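PDB 6TD7: THB11, which binds heme through its truncated-hemoglobin domain, part of a longer protein, and probably binds oxygen at the heme iron. Local coordinates for residues V24-Y36 / Q48-V61. Residues are numbered along the deposited sequence; the frame is centred on the assembly and turned at random.
Sequences VKKVVELFYRKLY and QDPMHLRAKQSMFV. With HEM (protoporphyrin IX containing Fe), chain B; CYN (cyanide ion), chain C.
Helix 24-36 and helix 50-61 cross at 131° between their N-to-C directions, 11.2 Å apart at closest approach, with the CA atoms of Y32 and P50 and those of V28 and R54 nearest across the gap. Y32 carries the middle of the contact. Its CG lies beside the backbone N (chi1 -82°), which directs the ring between the helices toward the heme, where OH donates a hydrogen bond to N of the cyanide at 2.8 Å. The ligand meets the ring at its edge, near its plane, as does OE1 of Q57, which lies 3.0 Å from Y32 OH. The Q57 amide is turned well out of the Y32 ring plane. Its NE2 comes within 3.6 Å of F31 CE2. L53 branches between the tyrosine and the heme: CD2 packs on Y32 CE1, whereas CD1 rests 3.4 Å from HEM C2A. In globin terms these are the B and E helices, crossing over the distal side of the heme; a B-helix tyrosine bonded to the iron ligand, with an E-helix glutamine nearby, is a familiar distal pocket of truncated hemoglobins. H81 supplies the axial bond to iron. One turn beyond Y32, Y36 OH donates to the backbone O of Q48 at 2.8 Å, arriving 56° out of the carbonyl plane. P50 lies over one face of the Y36 ring in a CH-pi contact, its CG 4.1 Å from the centroid. Toward the other end the packing becomes apolar: V61 CG1 touches both V28 CG2, at 3.8 Å, and V24 CG1, and V24 also reaches F65.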
loop_
_atom_site.group_PDB
_atom_site.type_symbol
_atom_site.label_atom_id
_atom_site.label_comp_id
_atom_site.label_asym_id
_atom_site.label_seq_id
_atom_site.Cartn_x
_atom_site.Cartn_y
_atom_site.Cartn_z
ATOM N N VAL A 24 9.283 -4.721 -8.494
ATOM C CA VAL A 24 7.973 -4.432 -7.912
ATOM C C VAL A 24 7.488 -5.618 -7.087
ATOM O O VAL A 24 7.001 -5.457 -5.961
ATOM C CB VAL A 24 6.962 -4.067 -9.013
ATOM C CG1 VAL A 24 5.558 -3.969 -8.430
ATOM C CG2 VAL A 24 7.363 -2.761 -9.684
ATOM N N LYS A 25 7.596 -6.826 -7.641
ATOM C CA LYS A 25 7.159 -8.016 -6.917
ATOM C C LYS A 25 7.867 -8.129 -5.571
ATOM O O LYS A 25 7.235 -8.388 -4.541
ATOM C CB LYS A 25 7.421 -9.258 -7.768
ATOM C CG LYS A 25 6.169 -9.929 -8.304
ATOM C CD LYS A 25 6.483 -10.793 -9.518
ATOM C CE LYS A 25 5.345 -11.759 -9.822
ATOM N NZ LYS A 25 5.636 -12.629 -10.999
ATOM N N LYS A 26 9.186 -7.934 -5.565
ATOM C CA LYS A 26 9.954 -8.073 -4.332
ATOM C C LYS A 26 9.668 -6.941 -3.352
ATOM O O LYS A 26 9.692 -7.162 -2.135
ATOM C CB LYS A 26 11.442 -8.160 -4.678
ATOM C CG LYS A 26 11.783 -9.472 -5.376
ATOM C CD LYS A 26 13.182 -9.536 -5.945
ATOM C CE LYS A 26 13.422 -10.930 -6.539
ATOM N NZ LYS A 26 14.551 -11.000 -7.511
ATOM N N VAL A 27 9.381 -5.736 -3.849
ATOM C CA VAL A 27 8.960 -4.645 -2.971
ATOM C C VAL A 27 7.687 -5.031 -2.223
ATOM O O VAL A 27 7.602 -4.901 -0.996
ATOM C CB VAL A 27 8.757 -3.352 -3.782
ATOM C CG1 VAL A 27 8.003 -2.313 -2.960
ATOM C CG2 VAL A 27 10.092 -2.789 -4.251
ATOM N N VAL A 28 6.672 -5.499 -2.956
ATOM C CA VAL A 28 5.400 -5.844 -2.326
ATOM C C VAL A 28 5.582 -6.983 -1.332
ATOM O O VAL A 28 4.985 -6.984 -0.250
ATOM C CB VAL A 28 4.349 -6.205 -3.393
ATOM C CG1 VAL A 28 3.029 -6.608 -2.726
ATOM C CG2 VAL A 28 4.140 -5.046 -4.336
ATOM N N GLU A 29 6.401 -7.978 -1.679
ATOM C CA GLU A 29 6.579 -9.110 -0.774
ATOM C C GLU A 29 7.294 -8.683 0.502
ATOM O O GLU A 29 6.945 -9.134 1.598
ATOM C CB GLU A 29 7.337 -10.234 -1.479
ATOM C CG GLU A 29 6.496 -10.953 -2.526
ATOM C CD GLU A 29 7.299 -11.887 -3.413
ATOM O OE1 GLU A 29 8.547 -11.841 -3.374
ATOM O OE2 GLU A 29 6.673 -12.668 -4.160
ATOM N N LEU A 30 8.293 -7.808 0.378
ATOM C CA LEU A 30 8.967 -7.287 1.563
ATOM C C LEU A 30 8.031 -6.404 2.379
ATOM O O LEU A 30 8.013 -6.480 3.614
ATOM C CB LEU A 30 10.207 -6.520 1.117
ATOM C CG LEU A 30 11.160 -5.916 2.139
ATOM C CD1 LEU A 30 11.547 -6.935 3.191
ATOM C CD2 LEU A 30 12.383 -5.396 1.384
ATOM N N PHE A 31 7.256 -5.555 1.703
ATOM C CA PHE A 31 6.209 -4.782 2.368
ATOM C C PHE A 31 5.341 -5.676 3.244
ATOM O O PHE A 31 5.136 -5.390 4.430
ATOM C CB PHE A 31 5.373 -4.056 1.306
ATOM C CG PHE A 31 4.073 -3.489 1.815
ATOM C CD1 PHE A 31 4.054 -2.373 2.636
ATOM C CD2 PHE A 31 2.864 -4.060 1.442
ATOM C CE1 PHE A 31 2.850 -1.847 3.093
ATOM C CE2 PHE A 31 1.657 -3.540 1.892
ATOM C CZ PHE A 31 1.648 -2.435 2.717
ATOM N N TYR A 32 4.825 -6.774 2.689
ATOM C CA TYR A 32 3.954 -7.631 3.489
ATOM C C TYR A 32 4.722 -8.342 4.595
ATOM O O TYR A 32 4.178 -8.555 5.684
ATOM C CB TYR A 32 3.228 -8.635 2.598
ATOM C CG TYR A 32 2.015 -8.023 1.946
ATOM C CD1 TYR A 32 0.866 -7.750 2.680
ATOM C CD2 TYR A 32 2.025 -7.692 0.602
ATOM C CE1 TYR A 32 -0.241 -7.171 2.085
ATOM C CE2 TYR A 32 0.929 -7.122 0.001
ATOM C CZ TYR A 32 -0.199 -6.860 0.741
ATOM O OH TYR A 32 -1.277 -6.291 0.108
ATOM N N ARG A 33 5.981 -8.700 4.356
ATOM C CA ARG A 33 6.771 -9.295 5.428
ATOM C C ARG A 33 6.888 -8.336 6.610
ATOM O O ARG A 33 6.713 -8.737 7.766
ATOM C CB ARG A 33 8.149 -9.690 4.904
ATOM C CG ARG A 33 8.740 -10.911 5.588
ATOM C CD ARG A 33 9.500 -11.789 4.599
ATOM N NE ARG A 33 10.677 -11.103 4.077
ATOM C CZ ARG A 33 10.981 -10.973 2.788
ATOM N NH1 ARG A 33 10.212 -11.495 1.843
ATOM N NH2 ARG A 33 12.082 -10.319 2.449
ATOM N N LYS A 34 7.164 -7.059 6.335
ATOM C CA LYS A 34 7.248 -6.072 7.404
ATOM C C LYS A 34 5.907 -5.890 8.108
ATOM O O LYS A 34 5.854 -5.788 9.340
ATOM C CB LYS A 34 7.735 -4.738 6.835
ATOM C CG LYS A 34 9.181 -4.756 6.373
ATOM C CD LYS A 34 9.470 -3.624 5.395
ATOM C CE LYS A 34 10.944 -3.564 5.028
ATOM N NZ LYS A 34 11.782 -3.048 6.149
ATOM N N LEU A 35 4.814 -5.826 7.338
ATOM C CA LEU A 35 3.495 -5.629 7.929
ATOM C C LEU A 35 3.184 -6.704 8.960
ATOM O O LEU A 35 2.785 -6.409 10.092
ATOM C CB LEU A 35 2.410 -5.654 6.853
ATOM C CG LEU A 35 2.085 -4.456 5.965
ATOM C CD1 LEU A 35 0.687 -4.677 5.365
ATOM C CD2 LEU A 35 2.151 -3.129 6.690
ATOM N N TYR A 36 3.325 -7.969 8.561
ATOM C CA TYR A 36 2.946 -9.082 9.421
ATOM C C TYR A 36 3.898 -9.258 10.592
ATOM O O TYR A 36 3.545 -9.929 11.566
ATOM C CB TYR A 36 2.880 -10.368 8.594
ATOM C CG TYR A 36 1.570 -10.555 7.861
ATOM C CD1 TYR A 36 1.350 -9.960 6.627
ATOM C CD2 TYR A 36 0.551 -11.326 8.406
ATOM C CE1 TYR A 36 0.152 -10.126 5.957
ATOM C CE2 TYR A 36 -0.648 -11.500 7.741
ATOM C CZ TYR A 36 -0.839 -10.900 6.517
ATOM O OH TYR A 36 -2.031 -11.070 5.857
ATOM N N GLN A 48 -5.875 -12.843 8.212
ATOM C CA GLN A 48 -5.909 -12.531 6.788
ATOM C C GLN A 48 -4.812 -13.322 6.091
ATOM O O GLN A 48 -3.644 -13.245 6.484
ATOM C CB GLN A 48 -5.705 -11.034 6.542
ATOM C CG GLN A 48 -6.867 -10.152 6.973
ATOM C CD GLN A 48 -8.003 -10.149 5.969
ATOM O OE1 GLN A 48 -7.808 -10.438 4.787
ATOM N NE2 GLN A 48 -9.199 -9.818 6.436
ATOM N N ASP A 49 -5.188 -14.082 5.077
ATOM C CA ASP A 49 -4.212 -14.845 4.308
ATOM C C ASP A 49 -3.316 -13.876 3.549
ATOM O O ASP A 49 -3.824 -13.077 2.752
ATOM C CB ASP A 49 -4.929 -15.794 3.354
ATOM C CG ASP A 49 -3.972 -16.696 2.600
ATOM O OD1 ASP A 49 -3.279 -16.196 1.692
ATOM O OD2 ASP A 49 -3.901 -17.902 2.916
ATOM N N PRO A 50 -1.996 -13.896 3.762
ATOM C CA PRO A 50 -1.147 -12.893 3.094
ATOM C C PRO A 50 -1.178 -12.997 1.581
ATOM O O PRO A 50 -1.064 -11.974 0.893
ATOM C CB PRO A 50 0.257 -13.184 3.646
ATOM C CG PRO A 50 0.061 -14.073 4.825
ATOM C CD PRO A 50 -1.218 -14.804 4.623
ATOM N N MET A 51 -1.319 -14.204 1.036
ATOM C CA MET A 51 -1.391 -14.353 -0.413
ATOM C C MET A 51 -2.678 -13.749 -0.956
ATOM O O MET A 51 -2.677 -13.107 -2.015
ATOM C CB MET A 51 -1.295 -15.833 -0.784
ATOM C CG MET A 51 0.037 -16.494 -0.438
ATOM S SD MET A 51 1.125 -16.520 -1.874
ATOM C CE MET A 51 2.603 -17.284 -1.206
ATOM N N HIS A 52 -3.786 -13.947 -0.250
ATOM C CA HIS A 52 -5.050 -13.391 -0.715
ATOM C C HIS A 52 -5.018 -11.872 -0.663
ATOM O O HIS A 52 -5.499 -11.198 -1.582
ATOM C CB HIS A 52 -6.194 -13.940 0.130
ATOM C CG HIS A 52 -7.541 -13.471 -0.313
ATOM N ND1 HIS A 52 -8.158 -13.953 -1.446
ATOM C CD2 HIS A 52 -8.383 -12.550 0.214
ATOM C CE1 HIS A 52 -9.327 -13.355 -1.596
ATOM N NE2 HIS A 52 -9.486 -12.499 -0.603
ATOM N N LEU A 53 -4.438 -11.319 0.399
ATOM C CA LEU A 53 -4.362 -9.871 0.544
ATOM C C LEU A 53 -3.534 -9.257 -0.574
ATOM O O LEU A 53 -3.939 -8.264 -1.191
ATOM C CB LEU A 53 -3.772 -9.542 1.908
ATOM C CG LEU A 53 -3.846 -8.093 2.361
ATOM C CD1 LEU A 53 -5.279 -7.605 2.280
ATOM C CD2 LEU A 53 -3.293 -7.976 3.781
ATOM N N ARG A 54 -2.366 -9.833 -0.856
ATOM C CA ARG A 54 -1.555 -9.338 -1.965
ATOM C C ARG A 54 -2.325 -9.414 -3.277
ATOM O O ARG A 54 -2.270 -8.487 -4.094
ATOM C CB ARG A 54 -0.246 -10.127 -2.046
ATOM C CG ARG A 54 0.670 -9.765 -3.224
ATOM C CD ARG A 54 0.345 -10.550 -4.495
ATOM N NE ARG A 54 0.094 -11.959 -4.214
ATOM C CZ ARG A 54 -0.440 -12.817 -5.075
ATOM N NH1 ARG A 54 -0.777 -12.421 -6.297
ATOM N NH2 ARG A 54 -0.640 -14.074 -4.707
ATOM N N ALA A 55 -3.054 -10.510 -3.496
ATOM C CA ALA A 55 -3.863 -10.620 -4.707
ATOM C C ALA A 55 -4.865 -9.475 -4.796
ATOM O O ALA A 55 -5.003 -8.835 -5.844
ATOM C CB ALA A 55 -4.579 -11.970 -4.736
ATOM N N LYS A 56 -5.573 -9.201 -3.694
ATOM C CA LYS A 56 -6.586 -8.152 -3.702
ATOM C C LYS A 56 -5.978 -6.774 -3.945
ATOM O O LYS A 56 -6.628 -5.906 -4.540
ATOM C CB LYS A 56 -7.354 -8.144 -2.377
ATOM C CG LYS A 56 -8.287 -9.333 -2.151
ATOM C CD LYS A 56 -9.168 -9.634 -3.366
ATOM C CE LYS A 56 -9.915 -8.402 -3.883
ATOM N NZ LYS A 56 -10.511 -8.646 -5.234
ATOM N N GLN A 57 -4.750 -6.549 -3.467
ATOM C CA GLN A 57 -4.049 -5.276 -3.589
ATOM C C GLN A 57 -3.389 -5.097 -4.950
ATOM O O GLN A 57 -2.921 -3.993 -5.255
ATOM C CB GLN A 57 -2.982 -5.179 -2.479
ATOM C CG GLN A 57 -2.343 -3.805 -2.277
ATOM C CD GLN A 57 -0.908 -3.871 -1.747
ATOM O OE1 GLN A 57 -0.100 -4.693 -2.184
ATOM N NE2 GLN A 57 -0.591 -2.991 -0.807
ATOM N N SER A 58 -3.395 -6.139 -5.789
ATOM C CA SER A 58 -2.570 -6.134 -6.994
ATOM C C SER A 58 -3.007 -5.054 -7.977
ATOM O O SER A 58 -2.162 -4.406 -8.605
ATOM C CB SER A 58 -2.609 -7.510 -7.662
ATOM O OG SER A 58 -1.771 -8.433 -6.988
ATOM N N MET A 59 -4.313 -4.850 -8.142
ATOM C CA MET A 59 -4.754 -3.837 -9.098
ATOM C C MET A 59 -4.232 -2.461 -8.705
ATOM O O MET A 59 -3.803 -1.678 -9.562
ATOM C CB MET A 59 -6.276 -3.819 -9.197
ATOM C CG MET A 59 -6.801 -2.701 -10.077
ATOM S SD MET A 59 -8.596 -2.688 -10.215
ATOM C CE MET A 59 -8.886 -4.303 -10.932
ATOM N N PHE A 60 -4.266 -2.151 -7.406
ATOM C CA PHE A 60 -3.739 -0.880 -6.923
ATOM C C PHE A 60 -2.241 -0.760 -7.183
ATOM O O PHE A 60 -1.760 0.300 -7.603
ATOM C CB PHE A 60 -4.042 -0.733 -5.426
ATOM C CG PHE A 60 -3.566 0.563 -4.842
ATOM C CD1 PHE A 60 -4.326 1.713 -4.968
ATOM C CD2 PHE A 60 -2.354 0.635 -4.183
ATOM C CE1 PHE A 60 -3.885 2.907 -4.449
ATOM C CE2 PHE A 60 -1.904 1.824 -3.670
ATOM C CZ PHE A 60 -2.673 2.966 -3.803
ATOM N N VAL A 61 -1.480 -1.824 -6.919
ATOM C CA VAL A 61 -0.037 -1.761 -7.130
ATOM C C VAL A 61 0.277 -1.605 -8.610
ATOM O O VAL A 61 1.209 -0.884 -8.989
ATOM C CB VAL A 61 0.648 -3.008 -6.541
ATOM C CG1 VAL A 61 2.124 -3.041 -6.923
ATOM C CG2 VAL A 61 0.484 -3.022 -5.045
HETATM C CHA HEM B . -7.259 -4.197 1.243
HETATM C CHB HEM B . -5.448 -4.082 5.773
HETATM C CHC HEM B . -2.182 -0.703 4.540
HETATM C CHD HEM B . -4.286 -0.465 0.114
HETATM C C1A HEM B . -7.043 -4.502 2.576
HETATM C C2A HEM B . -7.682 -5.535 3.377
HETATM C C3A HEM B . -7.164 -5.480 4.609
HETATM C C4A HEM B . -6.184 -4.423 4.653
HETATM C CMA HEM B . -7.527 -6.386 5.804
HETATM C CAA HEM B . -8.751 -6.559 2.928
HETATM C CBA HEM B . -9.979 -5.891 2.331
HETATM C CGA HEM B . -10.848 -6.944 1.685
HETATM O O1A HEM B . -12.042 -6.640 1.431
HETATM O O2A HEM B . -10.361 -8.077 1.423
HETATM C C1B HEM B . -4.379 -3.211 5.818
HETATM C C2B HEM B . -3.496 -3.012 6.948
HETATM C C3B HEM B . -2.598 -2.076 6.625
HETATM C C4B HEM B . -2.870 -1.647 5.269
HETATM C CMB HEM B . -3.591 -3.749 8.301
HETATM C CAB HEM B . -1.471 -1.573 7.555
HETATM C CBB HEM B . -0.797 -0.448 7.308
HETATM C C1C HEM B . -2.479 -0.386 3.232
HETATM C C2C HEM B . -1.716 0.541 2.442
HETATM C C3C HEM B . -2.283 0.633 1.242
HETATM C C4C HEM B . -3.428 -0.263 1.187
HETATM C CMC HEM B . -0.477 1.323 2.933
HETATM C CAC HEM B . -1.744 1.539 0.121
HETATM C CBC HEM B . -2.600 2.147 -0.700
HETATM C C1D HEM B . -5.197 -1.506 0.009
HETATM C C2D HEM B . -5.835 -1.965 -1.207
HETATM C C3D HEM B . -6.653 -2.979 -0.892
HETATM C C4D HEM B . -6.561 -3.229 0.530
HETATM C CMD HEM B . -5.600 -1.360 -2.607
HETATM C CAD HEM B . -7.514 -3.808 -1.861
HETATM C CBD HEM B . -8.857 -3.182 -2.178
HETATM C CGD HEM B . -9.418 -4.086 -3.242
HETATM O O1D HEM B . -9.301 -3.741 -4.447
HETATM O O2D HEM B . -9.946 -5.169 -2.879
HETATM N NA HEM B . -6.137 -3.846 3.396
HETATM N NB HEM B . -3.964 -2.362 4.806
HETATM N NC HEM B . -3.514 -0.871 2.433
HETATM N ND HEM B . -5.666 -2.302 1.043
HETATM FE FE HEM B . -4.820 -2.354 2.868
HETATM C C CYN C . -3.241 -3.802 2.258
HETATM N N CYN C . -2.793 -4.795 1.872
#